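Local coordinates for EDD domain protein, DegV family (Ruminococcus gnavus ATCC 29149, PDB 5V85) that probably binds fatty acids in the manner of the DegV family, and carries a bound molecule of vaccenic acid, at residues D27-F32 / G283-Y288; V45-Q50 / S81-E86. All coordinates share one frame; numbering follows the deposited sequence.

Contact 1: residues D27-F32 / G283-Y288. With VCA (vaccenic acid), chain H.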
loop_
_atom_site.group_PDB
_atom_site.type_symbol
_atom_site.label_atom_id
_atom_site.label_comp_id
_atom_site.label_asym_id
_atom_site.label_seq_id
_atom_site.Cartn_x
_atom_site.Cartn_y
_atom_site.Cartn_z
ATOM N N ASP B 27 -12.950 -15.360 8.180
ATOM C CA ASP B 27 -14.207 -15.882 7.663
ATOM C C ASP B 27 -13.932 -17.142 6.845
ATOM O O ASP B 27 -12.797 -17.419 6.446
ATOM C CB ASP B 27 -14.996 -14.817 6.875
ATOM C CG ASP B 27 -14.359 -14.414 5.541
ATOM O OD1 ASP B 27 -13.725 -15.239 4.859
ATOM O OD2 ASP B 27 -14.544 -13.238 5.151
ATOM N N SER B 28 -14.986 -17.928 6.621
ATOM C CA SER B 28 -14.790 -19.294 6.146
ATOM C C SER B 28 -14.178 -19.368 4.753
ATOM O O SER B 28 -13.705 -20.442 4.366
ATOM C CB SER B 28 -16.116 -20.057 6.178
ATOM O OG SER B 28 -17.042 -19.520 5.256
ATOM N N CYS B 29 -14.156 -18.270 3.993
ATOM C CA CYS B 29 -13.511 -18.335 2.686
ATOM C C CYS B 29 -12.014 -18.597 2.815
ATOM O O CYS B 29 -11.423 -19.246 1.945
ATOM C CB CYS B 29 -13.765 -17.052 1.894
ATOM S SG CYS B 29 -13.177 -17.121 0.173
ATOM N N GLY B 30 -11.393 -18.127 3.895
ATOM C CA GLY B 30 -9.969 -18.321 4.096
ATOM C C GLY B 30 -9.611 -19.710 4.584
ATOM O O GLY B 30 -9.943 -20.080 5.714
ATOM N N GLU B 31 -8.921 -20.480 3.746
ATOM C CA GLU B 31 -8.586 -21.859 4.071
ATOM C C GLU B 31 -7.580 -21.926 5.212
ATOM O O GLU B 31 -6.764 -21.023 5.406
ATOM C CB GLU B 31 -8.013 -22.571 2.845
ATOM C CG GLU B 31 -9.021 -22.840 1.750
ATOM C CD GLU B 31 -9.242 -21.646 0.841
ATOM O OE1 GLU B 31 -8.494 -20.651 0.958
ATOM O OE2 GLU B 31 -10.169 -21.706 0.008
ATOM N N PHE B 32 -7.642 -23.015 5.970
ATOM C CA PHE B 32 -6.676 -23.298 7.023
ATOM C C PHE B 32 -5.790 -24.457 6.586
ATOM O O PHE B 32 -6.290 -25.464 6.077
ATOM C CB PHE B 32 -7.374 -23.648 8.341
ATOM C CG PHE B 32 -7.891 -22.456 9.101
ATOM C CD1 PHE B 32 -7.689 -21.169 8.630
ATOM C CD2 PHE B 32 -8.588 -22.631 10.286
ATOM C CE1 PHE B 32 -8.171 -20.076 9.333
ATOM C CE2 PHE B 32 -9.074 -21.541 10.994
ATOM C CZ PHE B 32 -8.864 -20.264 10.517
ATOM N N GLY B 283 -15.375 -23.956 1.271
ATOM C CA GLY B 283 -16.705 -23.981 0.679
ATOM C C GLY B 283 -16.988 -22.761 -0.178
ATOM O O GLY B 283 -17.450 -22.879 -1.316
ATOM N N ILE B 284 -16.707 -21.570 0.353
ATOM C CA ILE B 284 -16.947 -20.348 -0.411
ATOM C C ILE B 284 -16.031 -20.288 -1.629
ATOM O O ILE B 284 -16.471 -19.957 -2.735
ATOM C CB ILE B 284 -16.780 -19.111 0.492
ATOM C CG1 ILE B 284 -17.883 -19.069 1.553
ATOM C CG2 ILE B 284 -16.778 -17.827 -0.339
ATOM C CD1 ILE B 284 -19.288 -18.951 0.995
ATOM N N SER B 285 -14.747 -20.614 -1.451
ATOM C CA SER B 285 -13.826 -20.598 -2.585
ATOM C C SER B 285 -14.249 -21.600 -3.653
ATOM O O SER B 285 -14.139 -21.321 -4.851
ATOM C CB SER B 285 -12.401 -20.885 -2.113
ATOM O OG SER B 285 -11.940 -19.891 -1.213
ATOM N N THR B 286 -14.741 -22.770 -3.236
ATOM C CA THR B 286 -15.197 -23.774 -4.196
ATOM C C THR B 286 -16.389 -23.269 -5.002
ATOM O O THR B 286 -16.445 -23.453 -6.224
ATOM C CB THR B 286 -15.557 -25.068 -3.463
ATOM O OG1 THR B 286 -14.368 -25.660 -2.925
ATOM C CG2 THR B 286 -16.235 -26.058 -4.402
ATOM N N VAL B 287 -17.343 -22.618 -4.332
ATOM C CA VAL B 287 -18.543 -22.127 -5.005
ATOM C C VAL B 287 -18.179 -21.164 -6.129
ATOM O O VAL B 287 -18.775 -21.196 -7.212
ATOM C CB VAL B 287 -19.492 -21.474 -3.981
ATOM C CG1 VAL B 287 -20.493 -20.559 -4.674
ATOM C CG2 VAL B 287 -20.211 -22.541 -3.160
ATOM N N TYR B 288 -17.190 -20.302 -5.902
ATOM C CA TYR B 288 -16.872 -19.269 -6.877
ATOM C C TYR B 288 -15.714 -19.629 -7.797
ATOM O O TYR B 288 -15.668 -19.140 -8.930
ATOM C CB TYR B 288 -16.585 -17.945 -6.161
ATOM C CG TYR B 288 -17.848 -17.321 -5.611
ATOM C CD1 TYR B 288 -18.716 -16.625 -6.442
ATOM C CD2 TYR B 288 -18.190 -17.455 -4.271
ATOM C CE1 TYR B 288 -19.879 -16.066 -5.955
ATOM C CE2 TYR B 288 -19.353 -16.897 -3.773
ATOM C CZ TYR B 288 -20.194 -16.204 -4.621
ATOM O OH TYR B 288 -21.354 -15.645 -4.139
HETATM O O2 VCA H . -20.642 -12.395 0.863
HETATM C C1 VCA H . -20.697 -13.451 0.176
HETATM O O1 VCA H . -21.817 -13.947 -0.121
HETATM C C2 VCA H . -19.410 -14.132 -0.294
HETATM C C3 VCA H . -19.023 -13.627 -1.684
HETATM C C4 VCA H . -17.577 -14.030 -1.985
HETATM C C5 VCA H . -17.255 -13.731 -3.450
HETATM C C6 VCA H . -15.755 -13.878 -3.708
HETATM C C7 VCA H . -15.314 -15.317 -3.442
HETATM C C8 VCA H . -13.996 -15.614 -4.165
HETATM C C9 VCA H . -13.569 -17.048 -3.845
HETATM C C10 VCA H . -12.229 -17.375 -4.510
HETATM C C11 VCA H . -12.403 -17.488 -6.024
HETATM C C12 VCA H . -11.645 -16.767 -6.852
HETATM C C13 VCA H . -10.512 -15.884 -6.322
HETATM C C14 VCA H . -10.975 -14.428 -6.236
HETATM C C15 VCA H . -9.793 -13.511 -5.913
HETATM C C16 VCA H . -10.324 -12.150 -5.457
HETATM C C17 VCA H . -9.203 -11.109 -5.456
HETATM C C18 VCA H . -9.769 -9.744 -5.060
#
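E31 OE2 is gripped by two donors: S285 OG gives its proton over 2.8 Å, on the syn side of the carboxylate and 21° out of its plane, and S282 N gives another. The E31 chain bends at chi2 (83°), which swings its acid end to the start of helix 283-289; S140 OG takes the other oxygen. If ionised, as is likely, the buried carboxylate is met by hydroxyl and backbone donors and probably steadied by the N-terminal end of the helix. C29, its sulfur anti to the backbone N (chi1 -173°), lays C29 SG 3.7 Å from I284 CG2. S28 OG passes I284 CG1 at 3.8 Å while hydrogen-bonding D58 OD2 and L47 N. In this DegV-family fold the loop after strand 22-27, tightened by a type I turn from D27 to G30, meets a helix near the C-terminus; S285 CA stands 3.8 Å from VCA C9. The Y288 ring takes VCA C5 over one face, 3.8 Å above the plane, with V287 CG1 over the other, and Y288 OH hydrogen-bonds T80 OG1. A leucine in its place would probably cost T80 one of its hydrogen-bond partners and open a gap beside the acyl chain.

Contact 2: residues V45-Q50 / S81-E86. With VCA (vaccenic acid), chain H.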
loop_
_atom_site.group_PDB
_atom_site.type_symbol
_atom_site.label_atom_id
_atom_site.label_comp_id
_atom_site.label_asym_id
_atom_site.label_seq_id
_atom_site.Cartn_x
_atom_site.Cartn_y
_atom_site.Cartn_z
ATOM N N VAL B 45 -15.244 -18.042 11.141
ATOM C CA VAL B 45 -16.635 -17.604 11.215
ATOM C C VAL B 45 -17.267 -17.921 9.866
ATOM O O VAL B 45 -16.779 -17.462 8.826
ATOM C CB VAL B 45 -16.758 -16.109 11.555
ATOM C CG1 VAL B 45 -18.146 -15.605 11.216
ATOM C CG2 VAL B 45 -16.468 -15.874 13.030
ATOM N N ALA B 46 -18.339 -18.708 9.880
ATOM C CA ALA B 46 -18.834 -19.360 8.675
ATOM C C ALA B 46 -19.757 -18.467 7.857
ATOM O O ALA B 46 -20.596 -17.746 8.404
ATOM C CB ALA B 46 -19.576 -20.645 9.044
ATOM N N LEU B 47 -19.608 -18.537 6.538
ATOM C CA LEU B 47 -20.596 -17.986 5.625
ATOM C C LEU B 47 -21.645 -19.049 5.303
ATOM O O LEU B 47 -21.523 -20.214 5.687
ATOM C CB LEU B 47 -19.935 -17.479 4.340
ATOM C CG LEU B 47 -19.245 -16.113 4.413
ATOM C CD1 LEU B 47 -17.914 -16.196 5.153
ATOM C CD2 LEU B 47 -19.054 -15.524 3.027
ATOM N N GLY B 48 -22.690 -18.635 4.590
ATOM C CA GLY B 48 -23.757 -19.529 4.175
ATOM C C GLY B 48 -23.682 -19.812 2.685
ATOM O O GLY B 48 -23.186 -18.992 1.910
ATOM N N ILE B 49 -24.171 -20.985 2.288
ATOM C CA ILE B 49 -24.183 -21.407 0.892
ATOM C C ILE B 49 -25.568 -21.948 0.566
ATOM O O ILE B 49 -26.068 -22.843 1.255
ATOM C CB ILE B 49 -23.106 -22.470 0.604
ATOM C CG1 ILE B 49 -21.708 -21.894 0.851
ATOM C CG2 ILE B 49 -23.233 -22.989 -0.826
ATOM C CD1 ILE B 49 -20.599 -22.922 0.757
ATOM N N GLN B 50 -26.184 -21.410 -0.484
ATOM C CA GLN B 50 -27.518 -21.818 -0.906
ATOM C C GLN B 50 -27.456 -22.280 -2.353
ATOM O O GLN B 50 -27.053 -21.517 -3.236
ATOM C CB GLN B 50 -28.518 -20.672 -0.744
ATOM C CG GLN B 50 -29.916 -20.995 -1.242
ATOM C CD GLN B 50 -30.664 -21.919 -0.305
ATOM O OE1 GLN B 50 -30.601 -21.771 0.916
ATOM N NE2 GLN B 50 -31.371 -22.888 -0.872
ATOM N N SER B 81 -23.993 -16.067 1.452
ATOM C CA SER B 81 -24.323 -15.009 2.395
ATOM C C SER B 81 -23.170 -14.823 3.368
ATOM O O SER B 81 -22.560 -15.799 3.814
ATOM C CB SER B 81 -25.613 -15.327 3.161
ATOM O OG SER B 81 -25.502 -16.562 3.845
ATOM N N CYS B 82 -22.878 -13.568 3.693
ATOM C CA CYS B 82 -21.800 -13.245 4.611
ATOM C C CYS B 82 -22.268 -13.412 6.058
ATOM O O CYS B 82 -23.468 -13.512 6.323
ATOM C CB CYS B 82 -21.317 -11.818 4.352
ATOM S SG CYS B 82 -22.484 -10.531 4.845
ATOM N N PRO B 83 -21.341 -13.473 7.014
ATOM C CA PRO B 83 -21.751 -13.580 8.418
ATOM C C PRO B 83 -22.380 -12.284 8.903
ATOM O O PRO B 83 -22.137 -11.202 8.365
ATOM C CB PRO B 83 -20.442 -13.866 9.163
ATOM C CG PRO B 83 -19.435 -14.203 8.106
ATOM C CD PRO B 83 -19.876 -13.487 6.876
ATOM N N SER B 84 -23.204 -12.409 9.937
ATOM C CA SER B 84 -23.878 -11.260 10.513
ATOM C C SER B 84 -22.963 -10.545 11.502
ATOM O O SER B 84 -22.024 -11.143 12.037
ATOM C CB SER B 84 -25.159 -11.704 11.212
ATOM O OG SER B 84 -24.857 -12.470 12.366
ATOM N N PRO B 85 -23.206 -9.254 11.754
ATOM C CA PRO B 85 -22.425 -8.559 12.792
ATOM C C PRO B 85 -22.569 -9.190 14.164
ATOM O O PRO B 85 -21.612 -9.176 14.949
ATOM C CB PRO B 85 -22.993 -7.132 12.765
ATOM C CG PRO B 85 -23.584 -6.985 11.395
ATOM C CD PRO B 85 -24.116 -8.341 11.040
ATOM N N GLU B 86 -23.743 -9.744 14.472
ATOM C CA GLU B 86 -23.945 -10.399 15.760
ATOM C C GLU B 86 -23.051 -11.623 15.897
ATOM O O GLU B 86 -22.476 -11.868 16.964
ATOM C CB GLU B 86 -25.416 -10.786 15.928
ATOM C CG GLU B 86 -26.374 -9.606 16.088
ATOM C CD GLU B 86 -26.508 -8.764 14.827
ATOM O OE1 GLU B 86 -26.750 -7.542 14.949
ATOM O OE2 GLU B 86 -26.376 -9.324 13.715
HETATM O O2 VCA H . -20.642 -12.395 0.863
HETATM C C1 VCA H . -20.697 -13.451 0.176
HETATM O O1 VCA H . -21.817 -13.947 -0.121
HETATM C C2 VCA H . -19.410 -14.132 -0.294
HETATM C C3 VCA H . -19.023 -13.627 -1.684
HETATM C C4 VCA H . -17.577 -14.030 -1.985
HETATM C C5 VCA H . -17.255 -13.731 -3.450
HETATM C C6 VCA H . -15.755 -13.878 -3.708
HETATM C C7 VCA H . -15.314 -15.317 -3.442
HETATM C C8 VCA H . -13.996 -15.614 -4.165
HETATM C C9 VCA H . -13.569 -17.048 -3.845
HETATM C C10 VCA H . -12.229 -17.375 -4.510
HETATM C C11 VCA H . -12.403 -17.488 -6.024
HETATM C C12 VCA H . -11.645 -16.767 -6.852
HETATM C C13 VCA H . -10.512 -15.884 -6.322
HETATM C C14 VCA H . -10.975 -14.428 -6.236
HETATM C C15 VCA H . -9.793 -13.511 -5.913
HETATM C C16 VCA H . -10.324 -12.150 -5.457
HETATM C C17 VCA H . -9.203 -11.109 -5.456
HETATM C C18 VCA H . -9.769 -9.744 -5.060
#
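L47 and P83 lie across each other at an angle, and the two methyls of the leucine serve different neighbours. With CG beside its own backbone N (chi1 -79°), the L47 side chain runs past S81 O to the proline, and L47 CG comes within 3.7 Å of P83 CD. Its methyls then part company: CD1 follows the proline ring toward CG, whereas L47 CD2 turns to the fatty acid and meets VCA C2 at 3.6 Å. V45 approaches the same ring from further along, also obliquely; its CG1 branch, anti to the backbone N, sets V45 CG1 3.5 Å from P83 CB. A compact, rigid proline suits this place between two branched aliphatic residues, and Y88 of helix 85-92 adds to its cover.

Next to this apolar patch the backbones join. G48 and S81 form a hydrogen-bonded antiparallel pair, by which strand 79-81 attaches to strand 42-51. G48 N to S81 O is short and nearly straight (2.9 Å, 172°). The return bond, S81 N to G48 O at 3.1 Å, is less regular, its donor standing 41° out of the carbonyl plane. S81 OG folds over the bare alpha carbon of its partner, 3.5 Å from G48 CA, where a beta carbon on G48 would clash with it.

At the head of the acid, S81 N lies 3.4 Å from VCA O1, and C82 CB flanks VCA O2. T80 and S109 hydrogen-bond the ligand, and C82 packs on S109. Chemically, then, the contact matches an amphiphile: hydrocarbon from L47 against the first methylene, and S81 N close to the carboxylate, with T80 and S109 as the neighbouring hydrogen-bond partners.

Contact 2 is nested within the long loop of chain that contact 1 closes: 27-32 comes first, then 45-50 and 81-86, and 283-288 returns near the C-terminus. Their centres lie 12 Å apart, and they touch directly. Strand 22-27, which leads into 27-32, runs parallel to strand 42-51 in one mixed sheet; S28 OG probably hydrogen-bonds L47 N, 3.0 Å away, while on helix 283-289 I284 packs on L47 and I49, and G283 on I49. Both contacts border the same vaccenic acid, contact 2 near its carboxylate and contact 1 along its acyl chain. Segments far apart in sequence therefore help line one binding site, consistent with the lipid-binding role assigned to the family.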